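PDB 2W07: minor pilin subunit PapF from Escherichia coli, which is a minor pilin of P pili, the surface filaments that enable the bacterium to colonise the epithelium of specific host organs. Local coordinates for residues I23-G28 against F118-V123; I30-V35 against T76-F81. The protein carries 1 engineered substitution. All blocks are in the same frame, centred on the assembly; numbering follows the deposited sequence.

Interaction 1. Residues I23-G28 against F118-V123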
loop_
_atom_site.group_PDB
_atom_site.type_symbol
_atom_site.label_atom_id
_atom_site.label_comp_id
_atom_site.label_asym_id
_atom_site.label_seq_id
_atom_site.Cartn_x
_atom_site.Cartn_y
_atom_site.Cartn_z
ATOM N N ILE B 23 -1.465 -8.629 -15.041
ATOM C CA ILE B 23 -2.261 -9.636 -14.351
ATOM C C ILE B 23 -3.665 -9.701 -14.921
ATOM O O ILE B 23 -4.422 -8.730 -14.862
ATOM C CB ILE B 23 -2.357 -9.339 -12.841
ATOM C CG1 ILE B 23 -0.962 -9.373 -12.218
ATOM C CG2 ILE B 23 -3.276 -10.352 -12.159
ATOM C CD1 ILE B 23 -0.945 -9.015 -10.752
ATOM N N VAL B 24 -4.006 -10.857 -15.474
ATOM C CA VAL B 24 -5.323 -11.069 -16.055
ATOM C C VAL B 24 -5.854 -12.458 -15.713
ATOM O O VAL B 24 -5.181 -13.463 -15.931
ATOM C CB VAL B 24 -5.286 -10.908 -17.590
ATOM C CG1 VAL B 24 -4.765 -9.528 -17.950
ATOM C CG2 VAL B 24 -4.405 -11.982 -18.215
ATOM N N VAL B 25 -7.057 -12.502 -15.155
ATOM C CA VAL B 25 -7.691 -13.764 -14.806
ATOM C C VAL B 25 -8.599 -14.120 -15.981
ATOM O O VAL B 25 -9.634 -13.484 -16.185
ATOM C CB VAL B 25 -8.547 -13.628 -13.536
ATOM C CG1 VAL B 25 -9.041 -14.995 -13.097
ATOM C CG2 VAL B 25 -7.744 -12.959 -12.433
ATOM N N ASP B 26 -8.201 -15.124 -16.756
ATOM C CA ASP B 26 -8.971 -15.554 -17.920
ATOM C C ASP B 26 -9.904 -16.705 -17.574
ATOM O O ASP B 26 -9.496 -17.684 -16.949
ATOM C CB ASP B 26 -8.027 -15.967 -19.049
ATOM N N PHE B 27 -11.161 -16.583 -17.983
ATOM C CA PHE B 27 -12.150 -17.616 -17.713
ATOM C C PHE B 27 -12.397 -18.457 -18.958
ATOM O O PHE B 27 -13.307 -19.282 -18.995
ATOM C CB PHE B 27 -13.459 -16.981 -17.236
ATOM C CG PHE B 27 -13.303 -16.139 -16.004
ATOM C CD1 PHE B 27 -12.754 -14.863 -16.083
ATOM C CD2 PHE B 27 -13.660 -16.638 -14.758
ATOM C CE1 PHE B 27 -12.561 -14.100 -14.936
ATOM C CE2 PHE B 27 -13.470 -15.881 -13.607
ATOM C CZ PHE B 27 -12.918 -14.609 -13.697
ATOM N N GLY B 28 -11.573 -18.243 -19.975
ATOM C CA GLY B 28 -11.722 -18.989 -21.209
ATOM C C GLY B 28 -13.049 -18.710 -21.883
ATOM O O GLY B 28 -13.669 -17.672 -21.648
ATOM N N PHE B 118 0.588 -13.999 -3.214
ATOM C CA PHE B 118 -0.792 -13.690 -2.879
ATOM C C PHE B 118 -1.666 -14.464 -3.858
ATOM O O PHE B 118 -1.547 -14.310 -5.077
ATOM C CB PHE B 118 -1.073 -12.190 -3.009
ATOM C CG PHE B 118 -2.477 -11.802 -2.632
ATOM C CD1 PHE B 118 -2.932 -11.962 -1.326
ATOM C CD2 PHE B 118 -3.350 -11.283 -3.585
ATOM C CE1 PHE B 118 -4.235 -11.609 -0.970
ATOM C CE2 PHE B 118 -4.661 -10.925 -3.240
ATOM C CZ PHE B 118 -5.102 -11.091 -1.929
ATOM N N THR B 119 -2.534 -15.305 -3.311
ATOM C CA THR B 119 -3.425 -16.125 -4.115
ATOM C C THR B 119 -4.871 -15.708 -3.885
ATOM O O THR B 119 -5.286 -15.488 -2.749
ATOM C CB THR B 119 -3.275 -17.623 -3.738
ATOM O OG1 THR B 119 -1.942 -18.058 -4.026
ATOM C CG2 THR B 119 -4.264 -18.476 -4.517
ATOM N N PHE B 120 -5.630 -15.580 -4.966
ATOM C CA PHE B 120 -7.038 -15.225 -4.854
ATOM C C PHE B 120 -7.832 -15.990 -5.894
ATOM O O PHE B 120 -7.342 -16.266 -6.989
ATOM C CB PHE B 120 -7.245 -13.709 -5.006
ATOM C CG PHE B 120 -6.954 -13.174 -6.380
ATOM C CD1 PHE B 120 -7.993 -12.845 -7.245
ATOM C CD2 PHE B 120 -5.642 -12.962 -6.797
ATOM C CE1 PHE B 120 -7.734 -12.307 -8.508
ATOM C CE2 PHE B 120 -5.369 -12.427 -8.056
ATOM C CZ PHE B 120 -6.419 -12.097 -8.913
ATOM N N THR B 121 -9.054 -16.357 -5.532
ATOM C CA THR B 121 -9.913 -17.108 -6.428
ATOM C C THR B 121 -11.094 -16.280 -6.924
ATOM O O THR B 121 -11.766 -15.596 -6.148
ATOM C CB THR B 121 -10.429 -18.375 -5.738
ATOM O OG1 THR B 121 -9.320 -19.238 -5.464
ATOM C CG2 THR B 121 -11.427 -19.102 -6.623
ATOM N N SER B 122 -11.326 -16.347 -8.230
ATOM C CA SER B 122 -12.416 -15.620 -8.858
ATOM C C SER B 122 -13.375 -16.617 -9.484
ATOM O O SER B 122 -12.958 -17.541 -10.180
ATOM C CB SER B 122 -11.870 -14.680 -9.937
ATOM O OG SER B 122 -10.896 -13.797 -9.404
ATOM N N VAL B 123 -14.664 -16.432 -9.233
ATOM C CA VAL B 123 -15.670 -17.326 -9.784
ATOM C C VAL B 123 -16.892 -16.554 -10.277
ATOM O O VAL B 123 -17.438 -15.712 -9.563
ATOM C CB VAL B 123 -16.101 -18.381 -8.734
ATOM C CG1 VAL B 123 -16.422 -17.703 -7.422
ATOM C CG2 VAL B 123 -17.304 -19.169 -9.242
#
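V25 and F120 face each other across the interior of the pilin and make the apolar pair of this contact. Their side chains approach from opposite directions. The CG2 methyl of V25 does the touching, at 3.9 Å from CZ of F120 and almost as near to CE1. It meets the far end of the ring at a slant. The ring gets there because CG of F120 stands between the backbone N and the carbonyl carbon (chi1 68°), which lifts it off its own strand.

S122 offers its CB to both V25 and F27. The other methyl of V25, CG1, lies 4.3 Å from CB of S122. With CG lying beside the backbone N (chi1 -58°), the ring of F27 is carried across to the other segment. Its CZ rests 3.9 Å from CB of S122, a plain carbon-carbon contact.

One contact involves a polar atom: CE2 of F27 lies 3.8 Å from the backbone O of S122, obliquely to the ring, in van der Waals contact. No hydrogen bond links the two segments. The CA atoms of V25 and S122 are 7.8 Å apart, too far for backbone pairing, so every contact involves at least one side chain.

Strand 24-26 packs through its side chains across the core onto strand 116-126, in an immunoglobulin-like pilin domain. Strand 116-126 lies in the middle of its sheet, between strands 42-49 and 81-87. V25 also touches V42, while F27 and S122 share I83. V24, V25 and D26 pair antiparallel with a strand of another protein chain, whose apolar side chains pack on V25, F27 and S122. This is consistent with donor-strand complementation, in which a partner strand completes the pilin core beside strand 24-26.

Interaction 2. Residues I30-V35 against T76-F81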
loop_
_atom_site.group_PDB
_atom_site.type_symbol
_atom_site.label_atom_id
_atom_site.label_comp_id
_atom_site.label_asym_id
_atom_site.label_seq_id
_atom_site.Cartn_x
_atom_site.Cartn_y
_atom_site.Cartn_z
ATOM N N ILE B 30 -16.647 -19.472 -21.921
ATOM C CA ILE B 30 -17.745 -20.053 -21.162
ATOM C C ILE B 30 -19.015 -19.235 -21.351
ATOM O O ILE B 30 -18.956 -18.025 -21.555
ATOM C CB ILE B 30 -17.417 -20.100 -19.657
ATOM C CG1 ILE B 30 -17.300 -18.675 -19.107
ATOM C CG2 ILE B 30 -16.121 -20.875 -19.433
ATOM C CD1 ILE B 30 -17.130 -18.606 -17.608
ATOM N N ASN B 31 -20.162 -19.904 -21.288
ATOM C CA ASN B 31 -21.442 -19.225 -21.439
ATOM C C ASN B 31 -21.804 -18.619 -20.091
ATOM O O ASN B 31 -21.822 -19.320 -19.080
ATOM C CB ASN B 31 -22.531 -20.215 -21.863
ATOM C CG ASN B 31 -23.835 -19.525 -22.232
ATOM O OD1 ASN B 31 -24.355 -18.706 -21.474
ATOM N ND2 ASN B 31 -24.370 -19.860 -23.402
ATOM N N PRO B 32 -22.089 -17.307 -20.056
ATOM C CA PRO B 32 -22.450 -16.622 -18.810
ATOM C C PRO B 32 -23.568 -17.310 -18.017
ATOM O O PRO B 32 -23.977 -16.826 -16.961
ATOM C CB PRO B 32 -22.842 -15.229 -19.294
ATOM C CG PRO B 32 -21.903 -15.020 -20.444
ATOM C CD PRO B 32 -21.991 -16.345 -21.169
ATOM N N GLU B 33 -24.059 -18.436 -18.533
ATOM C CA GLU B 33 -25.107 -19.209 -17.867
ATOM C C GLU B 33 -24.482 -20.353 -17.070
ATOM O O GLU B 33 -24.230 -21.433 -17.604
ATOM C CB GLU B 33 -26.087 -19.772 -18.897
ATOM C CG GLU B 33 -27.158 -18.787 -19.324
ATOM C CD GLU B 33 -28.074 -18.409 -18.178
ATOM O OE1 GLU B 33 -27.598 -17.749 -17.230
ATOM O OE2 GLU B 33 -29.269 -18.778 -18.220
ATOM N N HIS B 34 -24.246 -20.105 -15.785
ATOM C CA HIS B 34 -23.626 -21.091 -14.907
ATOM C C HIS B 34 -24.294 -21.167 -13.536
ATOM O O HIS B 34 -25.261 -20.457 -13.261
ATOM C CB HIS B 34 -22.159 -20.734 -14.730
ATOM C CG HIS B 34 -21.948 -19.297 -14.383
ATOM N ND1 HIS B 34 -22.519 -18.713 -13.274
ATOM C CD2 HIS B 34 -21.275 -18.313 -15.023
ATOM C CE1 HIS B 34 -22.209 -17.431 -13.246
ATOM N NE2 HIS B 34 -21.454 -17.163 -14.297
ATOM N N VAL B 35 -23.745 -22.022 -12.674
ATOM C CA VAL B 35 -24.274 -22.241 -11.331
ATOM C C VAL B 35 -23.761 -21.273 -10.271
ATOM O O VAL B 35 -24.226 -21.297 -9.132
ATOM C CB VAL B 35 -23.965 -23.674 -10.857
ATOM C CG1 VAL B 35 -24.618 -24.678 -11.786
ATOM C CG2 VAL B 35 -22.460 -23.895 -10.823
ATOM N N THR B 76 -19.765 -6.626 -13.978
ATOM C CA THR B 76 -19.074 -6.790 -15.251
ATOM C C THR B 76 -19.796 -5.922 -16.273
ATOM O O THR B 76 -20.596 -5.067 -15.901
ATOM C CB THR B 76 -19.113 -8.248 -15.725
ATOM O OG1 THR B 76 -20.459 -8.600 -16.072
ATOM C CG2 THR B 76 -18.606 -9.178 -14.629
ATOM N N ASN B 77 -19.515 -6.139 -17.556
ATOM C CA ASN B 77 -20.171 -5.370 -18.606
ATOM C C ASN B 77 -21.425 -6.110 -19.055
ATOM O O ASN B 77 -21.877 -5.976 -20.193
ATOM C CB ASN B 77 -19.219 -5.145 -19.789
ATOM C CG ASN B 77 -18.773 -6.438 -20.445
ATOM O OD1 ASN B 77 -18.304 -7.360 -19.777
ATOM N ND2 ASN B 77 -18.905 -6.506 -21.765
ATOM N N ILE B 78 -21.974 -6.901 -18.138
ATOM C CA ILE B 78 -23.189 -7.672 -18.378
ATOM C C ILE B 78 -24.080 -7.524 -17.153
ATOM O O ILE B 78 -23.674 -7.853 -16.040
ATOM C CB ILE B 78 -22.888 -9.169 -18.588
ATOM C CG1 ILE B 78 -22.063 -9.365 -19.858
ATOM C CG2 ILE B 78 -24.189 -9.952 -18.683
ATOM C CD1 ILE B 78 -21.842 -10.823 -20.237
ATOM N N THR B 79 -25.291 -7.017 -17.357
ATOM C CA THR B 79 -26.222 -6.824 -16.253
ATOM C C THR B 79 -26.511 -8.169 -15.583
ATOM O O THR B 79 -26.620 -9.192 -16.261
ATOM C CB THR B 79 -27.552 -6.223 -16.747
ATOM O OG1 THR B 79 -27.298 -5.310 -17.825
ATOM C CG2 THR B 79 -28.254 -5.473 -15.609
ATOM N N HIS B 80 -26.626 -8.157 -14.258
ATOM C CA HIS B 80 -26.910 -9.364 -13.481
ATOM C C HIS B 80 -25.801 -10.415 -13.509
ATOM O O HIS B 80 -25.996 -11.546 -13.057
ATOM C CB HIS B 80 -28.226 -10.001 -13.942
ATOM C CG HIS B 80 -29.435 -9.179 -13.624
ATOM N ND1 HIS B 80 -29.752 -8.786 -12.342
ATOM C CD2 HIS B 80 -30.397 -8.663 -14.425
ATOM C CE1 HIS B 80 -30.857 -8.061 -12.366
ATOM N NE2 HIS B 80 -31.268 -7.971 -13.617
ATOM N N PHE B 81 -24.639 -10.048 -14.036
ATOM C CA PHE B 81 -23.519 -10.975 -14.100
ATOM C C PHE B 81 -22.269 -10.347 -13.486
ATOM O O PHE B 81 -21.880 -9.234 -13.844
ATOM C CB PHE B 81 -23.235 -11.356 -15.548
ATOM C CG PHE B 81 -22.103 -12.325 -15.698
ATOM C CD1 PHE B 81 -22.292 -13.676 -15.446
ATOM C CD2 PHE B 81 -20.836 -11.881 -16.053
ATOM C CE1 PHE B 81 -21.234 -14.569 -15.544
ATOM C CE2 PHE B 81 -19.774 -12.767 -16.151
ATOM C CZ PHE B 81 -19.975 -14.113 -15.895
#
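The backbone O of F81, whose ring carries this contact against P32 and H34, takes one firm bond and one weak one from T76. The hydroxyl OG1 of T76 donates to F81 O at 2.7 Å, from well above the carbonyl plane (51° out of it). The backbone N of T76 adds the weak bond to the same oxygen. T76 OG1 is itself an acceptor, at 3.1 Å from the backbone N of I78, and this closes an ST turn. A type II beta turn from I78 to F81 holds the other end of the segment, with F81 N bonded to I78 O. The OG1 bond and the two turns all lie within 76-81, and they hold the backbone from which the F81 ring projects.

The ring runs out with CG anti to the backbone N (chi1 -179°). CB of P32 lies over one face, displaced toward the rim, 4.1 Å from CE1 of F81. CG of P32 reaches instead to CD1 of I78, at 4.2 Å. The proline thus straddles two apolar side chains.

H34 comes to the edge of the F81 ring. The two rings meet rim to rim with their planes at 49°, and neither lies over the other. The closest approach in the model, at H34 NE2, is too short to be trusted. The backbone O of P32 lies over one face of the imidazole.

F137 also meets the F81 ring, P124 touches both F81 and H34, and E33 forms a salt bridge with R126. No hydrogen bond crosses between the two loops. Their association therefore rests mainly on P32 against F81 and I78; the H34-F81 ring contact is less sure in its detail. The sound polar bonds shape the 76-81 loop from within.

Overall arrangement
The two contacts lie about 16 Å apart, centre to centre, in one pilin domain. Their first segments follow closely in sequence: 23-28 leads into 30-35. Segment 76-81 comes next and 118-123 last, so interaction 2 is nested inside the loop closed by interaction 1. Interaction 1 is near the centre of the chain; interaction 2 is about 15 Å from it, among loops. Strand 116-126 carries interaction 1 and borders interaction 2 at P124. Strand 81-87 starts at F81 and borders interaction 1. F137 meets the rings of F27 and F81. Together the contacts hold 23-28 to the middle of the five-stranded sheet and 30-35 to the loop at the start of strand 81-87.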